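PDB 1UWW: endoglucanase from Bacillus akibai, which hydrolyses internal beta-1,4-glucosidic linkages of cellulose, lichenin and cereal beta-D-glucans, the chain here being its family 28 carbohydrate-binding module, specific for non-crystalline cellulose. Local coordinates for residues Pro19-Phe22 with Arg27-Trp30; Ile128-Leu133 with Ser175-Arg180. One frame throughout, in Å; residues are numbered along the deposited sequence.

Both contacts belong to one carbohydrate-binding module, a beta-sandwich of two antiparallel sheets, and sit on opposite sides of its centre, with centres about 25 Å apart. Each is largely buried, yet the chemistry differs. Contact 1 joins two pieces of the loop that leads into strand 30-32; it combines three hydrogen bonds with an oblique F22-W30 aromatic contact and supplies a calcium ligand. Contact 2 has no hydrogen bond across it; it packs the turn that follows strand 120-129 against the connection between strands 165-173 and 180-189 through phenylalanine rings and a serine CB. Strand 180-189 is common ground, touched by side chains of contact 1 and entered at R180 in contact 2.

Contact 1. Residues Pro19-Phe22 with Arg27-Trp30. With CA (calcium ion), chain C.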
ATOM      1  N   PRO A  19      19.696 -15.073  -3.361  1.00 22.78           N
ATOM      2  CA  PRO A  19      19.053 -14.873  -2.037  1.00 21.48           C
ATOM      3  C   PRO A  19      19.989 -14.461  -0.904  1.00 20.57           C
ATOM      4  O   PRO A  19      21.130 -14.932  -0.777  1.00 19.50           O
ATOM      5  CB  PRO A  19      18.431 -16.238  -1.740  1.00 22.24           C
ATOM      6  CG  PRO A  19      18.181 -16.830  -3.132  1.00 23.35           C
ATOM      7  CD  PRO A  19      19.372 -16.404  -3.913  1.00 24.29           C
ATOM      8  N   SER A  20      19.489 -13.575  -0.044  1.00 18.71           N
ATOM      9  CA  SER A  20      20.252 -13.046   1.081  1.00 18.07           C
ATOM     10  C   SER A  20      19.892 -13.834   2.349  1.00 18.08           C
ATOM     11  O   SER A  20      18.762 -13.788   2.822  1.00 18.14           O
ATOM     12  CB  SER A  20      19.968 -11.543   1.275  1.00 18.34           C
ATOM     13  OG  SER A  20      20.062 -10.800   0.062  1.00 18.35           O
ATOM     14  N   VAL A  21      20.857 -14.603   2.855  1.00 18.19           N
ATOM     15  CA  VAL A  21      20.681 -15.469   4.008  1.00 17.91           C
ATOM     16  C   VAL A  21      21.470 -15.027   5.262  1.00 18.15           C
ATOM     17  O   VAL A  21      21.232 -15.535   6.340  1.00 17.85           O
ATOM     18  CB  VAL A  21      20.978 -16.946   3.651  1.00 18.76           C
ATOM     19  CG1 VAL A  21      20.025 -17.413   2.558  1.00 19.15           C
ATOM     20  CG2 VAL A  21      22.432 -17.141   3.219  1.00 19.63           C
ATOM     21  N   PHE A  22      22.415 -14.127   5.119  1.00 17.80           N
ATOM     22  CA  PHE A  22      23.106 -13.495   6.264  1.00 18.30           C
ATOM     23  C   PHE A  22      23.853 -14.488   7.129  1.00 19.70           C
ATOM     24  O   PHE A  22      23.913 -14.326   8.333  1.00 20.30           O
ATOM     25  CB  PHE A  22      22.137 -12.629   7.094  1.00 18.26           C
ATOM     26  CG  PHE A  22      21.329 -11.671   6.232  1.00 17.70           C
ATOM     27  CD1 PHE A  22      21.934 -10.545   5.673  1.00 17.19           C
ATOM     28  CD2 PHE A  22      19.988 -11.930   5.944  1.00 17.24           C
ATOM     29  CE1 PHE A  22      21.204  -9.700   4.865  1.00 16.87           C
ATOM     30  CE2 PHE A  22      19.275 -11.087   5.123  1.00 17.90           C
ATOM     31  CZ  PHE A  22      19.887  -9.958   4.585  1.00 16.29           C
ATOM     32  N   ARG A  27      26.172  -8.165   5.959  1.00 19.77           N
ATOM     33  CA  ARG A  27      24.869  -7.690   5.496  1.00 19.07           C
ATOM     34  C   ARG A  27      24.587  -8.057   4.042  1.00 18.91           C
ATOM     35  O   ARG A  27      23.551  -7.678   3.518  1.00 18.96           O
ATOM     36  CB  ARG A  27      24.763  -6.188   5.684  1.00 19.05           C
ATOM     37  CG  ARG A  27      24.878  -5.737   7.119  1.00 19.11           C
ATOM     38  CD  ARG A  27      24.739  -4.241   7.260  1.00 21.02           C
ATOM     39  NE  ARG A  27      25.989  -3.518   7.031  1.00 21.79           N
ATOM     40  CZ  ARG A  27      26.130  -2.393   6.377  1.00 23.10           C
ATOM     41  NH1 ARG A  27      25.139  -1.838   5.699  1.00 24.14           N
ATOM     42  NH2 ARG A  27      27.334  -1.826   6.347  1.00 25.86           N
ATOM     43  N   GLN A  28      25.490  -8.782   3.393  1.00 18.74           N
ATOM     44  CA  GLN A  28      25.308  -9.221   2.007  1.00 19.31           C
ATOM     45  C   GLN A  28      24.794  -8.110   1.075  1.00 19.21           C
ATOM     46  O   GLN A  28      23.923  -8.317   0.232  1.00 18.84           O
ATOM     47  CB  GLN A  28      24.467 -10.488   1.916  1.00 19.76           C
ATOM     48  CG  GLN A  28      25.119 -11.664   2.661  1.00 21.26           C
ATOM     49  CD  GLN A  28      24.547 -12.998   2.281  1.00 20.87           C
ATOM     50  OE1 GLN A  28      23.372 -13.273   2.504  1.00 21.42           O
ATOM     51  NE2 GLN A  28      25.377 -13.849   1.676  1.00 27.18           N
ATOM     52  N   GLY A  29      25.366  -6.928   1.222  1.00 19.46           N
ATOM     53  CA  GLY A  29      25.075  -5.802   0.355  1.00 19.46           C
ATOM     54  C   GLY A  29      23.919  -4.905   0.755  1.00 19.60           C
ATOM     55  O   GLY A  29      23.653  -3.918   0.061  1.00 20.96           O
ATOM     56  N   TRP A  30      23.209  -5.249   1.823  1.00 18.75           N
ATOM     57  CA  TRP A  30      22.074  -4.448   2.311  1.00 18.66           C
ATOM     58  C   TRP A  30      22.549  -3.263   3.137  1.00 19.50           C
ATOM     59  O   TRP A  30      23.455  -3.392   3.967  1.00 20.97           O
ATOM     60  CB  TRP A  30      21.134  -5.334   3.133  1.00 17.78           C
ATOM     61  CG  TRP A  30      20.379  -6.296   2.283  1.00 17.37           C
ATOM     62  CD1 TRP A  30      20.766  -7.541   1.875  1.00 17.99           C
ATOM     63  CD2 TRP A  30      19.106  -6.056   1.686  1.00 16.72           C
ATOM     64  NE1 TRP A  30      19.797  -8.089   1.077  1.00 18.23           N
ATOM     65  CE2 TRP A  30      18.779  -7.188   0.920  1.00 17.94           C
ATOM     66  CE3 TRP A  30      18.224  -4.969   1.683  1.00 18.78           C
ATOM     67  CZ2 TRP A  30      17.594  -7.281   0.190  1.00 18.55           C
ATOM     68  CZ3 TRP A  30      17.053  -5.056   0.964  1.00 19.20           C
ATOM     69  CH2 TRP A  30      16.743  -6.214   0.224  1.00 20.42           C
TER
HETATM   70 CA    CA C1192      19.677 -16.601   7.786  1.00 17.48          CA
HETATM   71  O   HOH W   1      19.055 -18.193   6.171  1.00 19.16           O
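Q28 reaches across to the backbone of 19-22 and uses one atom twice: its OE1 accepts from V21 N and from F22 N, each at 2.9 Å. V21 N lies nearly in line with the C=O bond, but its N-H is bent (133°), whereas the F22 N-H is almost straight (174°) and comes from above the carbonyl plane. The type I' turn from R27 to W30, closed by W30 N to R27 O at 3.0 Å, carries this side chain.

The tight, buried side is aromatic. F22 CE1 touches W30 CD1 at 3.7 Å, the two planes inclined obliquely at 57°, while R27 O meets the F22 edge at 3.4 Å from CE1. The W30 indole N-H points straight at S20 OG (2.9 Å), which lies in the ring plane; the S20 torsion that sets OG beside its own backbone N presents it to the indole. This hydroxyl is also hydrogen-bonded to V17 O, its strongest polar partner, so two partners fix it. L53 and V186 of one sheet and M166 and I168 of the other pack on W30.

The outer side is looser: P19 is exposed, and V21 directs its side chain away from 27-30, CG2 coming no nearer than 4.0 Å to Q28 OE1. V21 O instead binds calcium at 2.4 Å, together with E23, S50, N51, D184 and a water. Because F22 N shares a peptide group with V21 O, Q28 probably acts as a second-shell residue that helps orient this ligand.

Contact 2. Residues Ile128-Leu133 with Ser175-Arg180; sequences INFDEL and SDFAGR
F130 packs its ring against S175 and F177, and its course from CB outward accounts for the whole contact. CB leaves the backbone toward 175-180, and with CG anti to the carbonyl carbon (chi1 -63°) the ring is carried across. One flank comes first: CD2 and CE2 each lie 3.7 Å from S175 CB. At the far end CZ meets F177 CB at 3.9 Å, and CE1 stands 3.9 Å from F177 CD1. The two rings are near parallel, 16° between planes, but a centroid separation of 5.6 Å goes with a slide so large that they barely overlap; the touching is done by CE1 and CZ of F130 against CB and CD1 of F177, not by stacked faces.

Each side is braced locally. N129 OD1 accepts from D131 N at 3.0 Å, an Asx turn that shapes the chain around F130 as strand 120-129 ends. S175 OG is held by D172 and also accepts a weak bond from F177 N. L95 packs on both phenylalanines and F57 meets the F177 ring, while N129 and E132 bond to the second subunit. With no hydrogen bond crossing between the segments, burial of carbon surface is what joins them, beside a polar subunit interface.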
ATOM      1  N   ILE A 128       1.078  -5.468   8.256  1.00 18.80           N
ATOM      2  CA  ILE A 128       1.088  -6.151   9.536  1.00 19.31           C
ATOM      3  C   ILE A 128       0.256  -5.346  10.512  1.00 18.99           C
ATOM      4  O   ILE A 128       0.514  -4.164  10.717  1.00 19.09           O
ATOM      5  CB  ILE A 128       2.530  -6.238  10.054  1.00 19.69           C
ATOM      6  CG1 ILE A 128       3.318  -7.172   9.132  1.00 21.15           C
ATOM      7  CG2 ILE A 128       2.559  -6.745  11.492  1.00 20.99           C
ATOM      8  CD1 ILE A 128       4.728  -7.296   9.447  1.00 21.97           C
ATOM      9  N   ASN A 129      -0.727  -5.983  11.117  1.00 18.28           N
ATOM     10  CA  ASN A 129      -1.676  -5.316  12.002  1.00 18.24           C
ATOM     11  C   ASN A 129      -1.300  -5.619  13.456  1.00 18.46           C
ATOM     12  O   ASN A 129      -1.392  -6.764  13.912  1.00 18.96           O
ATOM     13  CB  ASN A 129      -3.087  -5.804  11.671  1.00 19.01           C
ATOM     14  CG  ASN A 129      -4.156  -4.981  12.322  1.00 19.46           C
ATOM     15  OD1 ASN A 129      -3.950  -4.423  13.404  1.00 20.42           O
ATOM     16  ND2 ASN A 129      -5.306  -4.888  11.673  1.00 19.45           N
ATOM     17  N   PHE A 130      -0.861  -4.601  14.193  1.00 18.51           N
ATOM     18  CA  PHE A 130      -0.408  -4.822  15.586  1.00 19.25           C
ATOM     19  C   PHE A 130      -1.548  -5.177  16.519  1.00 20.09           C
ATOM     20  O   PHE A 130      -1.318  -5.693  17.624  1.00 21.80           O
ATOM     21  CB  PHE A 130       0.391  -3.630  16.102  1.00 19.04           C
ATOM     22  CG  PHE A 130       1.678  -3.389  15.330  1.00 18.71           C
ATOM     23  CD1 PHE A 130       2.652  -4.384  15.271  1.00 20.59           C
ATOM     24  CD2 PHE A 130       1.907  -2.231  14.662  1.00 19.88           C
ATOM     25  CE1 PHE A 130       3.832  -4.183  14.559  1.00 21.37           C
ATOM     26  CE2 PHE A 130       3.092  -2.026  13.966  1.00 19.09           C
ATOM     27  CZ  PHE A 130       4.050  -3.021  13.923  1.00 20.96           C
ATOM     28  N   ASP A 131      -2.783  -4.964  16.086  1.00 20.51           N
ATOM     29  CA  ASP A 131      -3.913  -5.378  16.898  1.00 21.89           C
ATOM     30  C   ASP A 131      -4.189  -6.852  16.770  1.00 22.93           C
ATOM     31  O   ASP A 131      -5.029  -7.394  17.505  1.00 25.22           O
ATOM     32  CB  ASP A 131      -5.168  -4.605  16.506  1.00 21.78           C
ATOM     33  CG  ASP A 131      -5.037  -3.145  16.778  1.00 22.24           C
ATOM     34  OD1 ASP A 131      -4.513  -2.775  17.868  1.00 25.56           O
ATOM     35  OD2 ASP A 131      -5.380  -2.288  15.943  1.00 23.26           O
ATOM     36  N   GLU A 132      -3.508  -7.511  15.835  1.00 23.48           N
ATOM     37  CA  GLU A 132      -3.708  -8.924  15.578  1.00 24.64           C
ATOM     38  C   GLU A 132      -2.492  -9.777  16.011  1.00 24.04           C
ATOM     39  O   GLU A 132      -2.344 -10.905  15.537  1.00 25.03           O
ATOM     40  CB  GLU A 132      -4.004  -9.154  14.084  1.00 23.92           C
ATOM     41  CG  GLU A 132      -5.145  -8.318  13.506  1.00 28.72           C
ATOM     42  CD  GLU A 132      -6.489  -8.925  13.717  1.00 31.19           C
ATOM     43  OE1 GLU A 132      -6.582 -10.099  14.174  1.00 32.23           O
ATOM     44  OE2 GLU A 132      -7.468  -8.212  13.428  1.00 31.22           O
ATOM     45  N   LEU A 133      -1.619  -9.269  16.881  1.00 24.80           N
ATOM     46  CA  LEU A 133      -0.445 -10.057  17.327  1.00 25.42           C
ATOM     47  C   LEU A 133      -0.764 -11.395  18.010  1.00 27.15           C
ATOM     48  O   LEU A 133      -0.001 -12.370  17.904  1.00 26.69           O
ATOM     49  CB  LEU A 133       0.445  -9.213  18.240  1.00 25.05           C
ATOM     50  CG  LEU A 133       1.190  -8.063  17.580  1.00 26.20           C
ATOM     51  CD1 LEU A 133       1.921  -7.246  18.620  1.00 28.02           C
ATOM     52  CD2 LEU A 133       2.155  -8.574  16.534  1.00 27.00           C
ATOM     53  N   SER A 175       0.892   3.574  14.508  1.00 19.77           N
ATOM     54  CA  SER A 175       1.311   2.544  15.472  1.00 19.11           C
ATOM     55  C   SER A 175       2.169   3.146  16.568  1.00 19.31           C
ATOM     56  O   SER A 175       2.625   4.275  16.463  1.00 20.30           O
ATOM     57  CB  SER A 175       2.116   1.435  14.806  1.00 19.28           C
ATOM     58  OG  SER A 175       3.471   1.808  14.676  1.00 21.11           O
ATOM     59  N   ASP A 176       2.381   2.356  17.620  1.00 18.99           N
ATOM     60  CA  ASP A 176       3.311   2.714  18.683  1.00 19.33           C
ATOM     61  C   ASP A 176       4.463   1.728  18.753  1.00 18.76           C
ATOM     62  O   ASP A 176       5.122   1.577  19.797  1.00 19.57           O
ATOM     63  CB  ASP A 176       2.567   2.851  20.011  1.00 19.75           C
ATOM     64  CG  ASP A 176       1.937   1.583  20.484  1.00 21.03           C
ATOM     65  OD1 ASP A 176       1.918   0.536  19.784  1.00 21.70           O
ATOM     66  OD2 ASP A 176       1.394   1.538  21.635  1.00 23.56           O
ATOM     67  N   PHE A 177       4.746   1.061  17.641  1.00 17.96           N
ATOM     68  CA  PHE A 177       5.784   0.057  17.640  1.00 17.60           C
ATOM     69  C   PHE A 177       7.141   0.597  18.102  1.00 17.09           C
ATOM     70  O   PHE A 177       7.624   1.630  17.633  1.00 17.83           O
ATOM     71  CB  PHE A 177       5.975  -0.564  16.229  1.00 18.11           C
ATOM     72  CG  PHE A 177       7.083  -1.580  16.217  1.00 18.63           C
ATOM     73  CD1 PHE A 177       6.869  -2.868  16.655  1.00 18.43           C
ATOM     74  CD2 PHE A 177       8.356  -1.225  15.862  1.00 17.46           C
ATOM     75  CE1 PHE A 177       7.903  -3.793  16.709  1.00 20.23           C
ATOM     76  CE2 PHE A 177       9.400  -2.147  15.924  1.00 18.67           C
ATOM     77  CZ  PHE A 177       9.172  -3.414  16.333  1.00 19.30           C
ATOM     78  N   ALA A 178       7.784  -0.158  19.010  1.00 16.54           N
ATOM     79  CA  ALA A 178       9.188   0.016  19.327  1.00 16.68           C
ATOM     80  C   ALA A 178       9.765  -1.360  19.647  1.00 17.45           C
ATOM     81  O   ALA A 178       9.122  -2.134  20.340  1.00 17.36           O
ATOM     82  CB  ALA A 178       9.356   0.940  20.542  1.00 17.37           C
ATOM     83  N   GLY A 179      10.941  -1.651  19.127  1.00 16.42           N
ATOM     84  CA  GLY A 179      11.571  -2.945  19.352  1.00 17.00           C
ATOM     85  C   GLY A 179      12.541  -3.287  18.270  1.00 17.12           C
ATOM     86  O   GLY A 179      13.001  -2.426  17.545  1.00 18.41           O
ATOM     87  N   ARG A 180      12.905  -4.570  18.221  1.00 16.81           N
ATOM     88  CA  ARG A 180      13.890  -5.067  17.265  1.00 16.97           C
ATOM     89  C   ARG A 180      13.168  -5.840  16.172  1.00 17.35           C
ATOM     90  O   ARG A 180      12.184  -6.517  16.452  1.00 18.14           O
ATOM     91  CB  ARG A 180      14.931  -5.926  17.984  1.00 18.02           C
ATOM     92  CG  ARG A 180      16.002  -6.450  17.059  1.00 18.17           C
ATOM     93  CD  ARG A 180      17.197  -7.033  17.773  1.00 20.21           C
ATOM     94  NE  ARG A 180      18.057  -6.007  18.347  1.00 21.98           N
ATOM     95  CZ  ARG A 180      18.894  -5.248  17.663  1.00 21.83           C
ATOM     96  NH1 ARG A 180      19.074  -5.398  16.360  1.00 20.36           N
ATOM     97  NH2 ARG A 180      19.619  -4.318  18.280  1.00 25.55           N
TER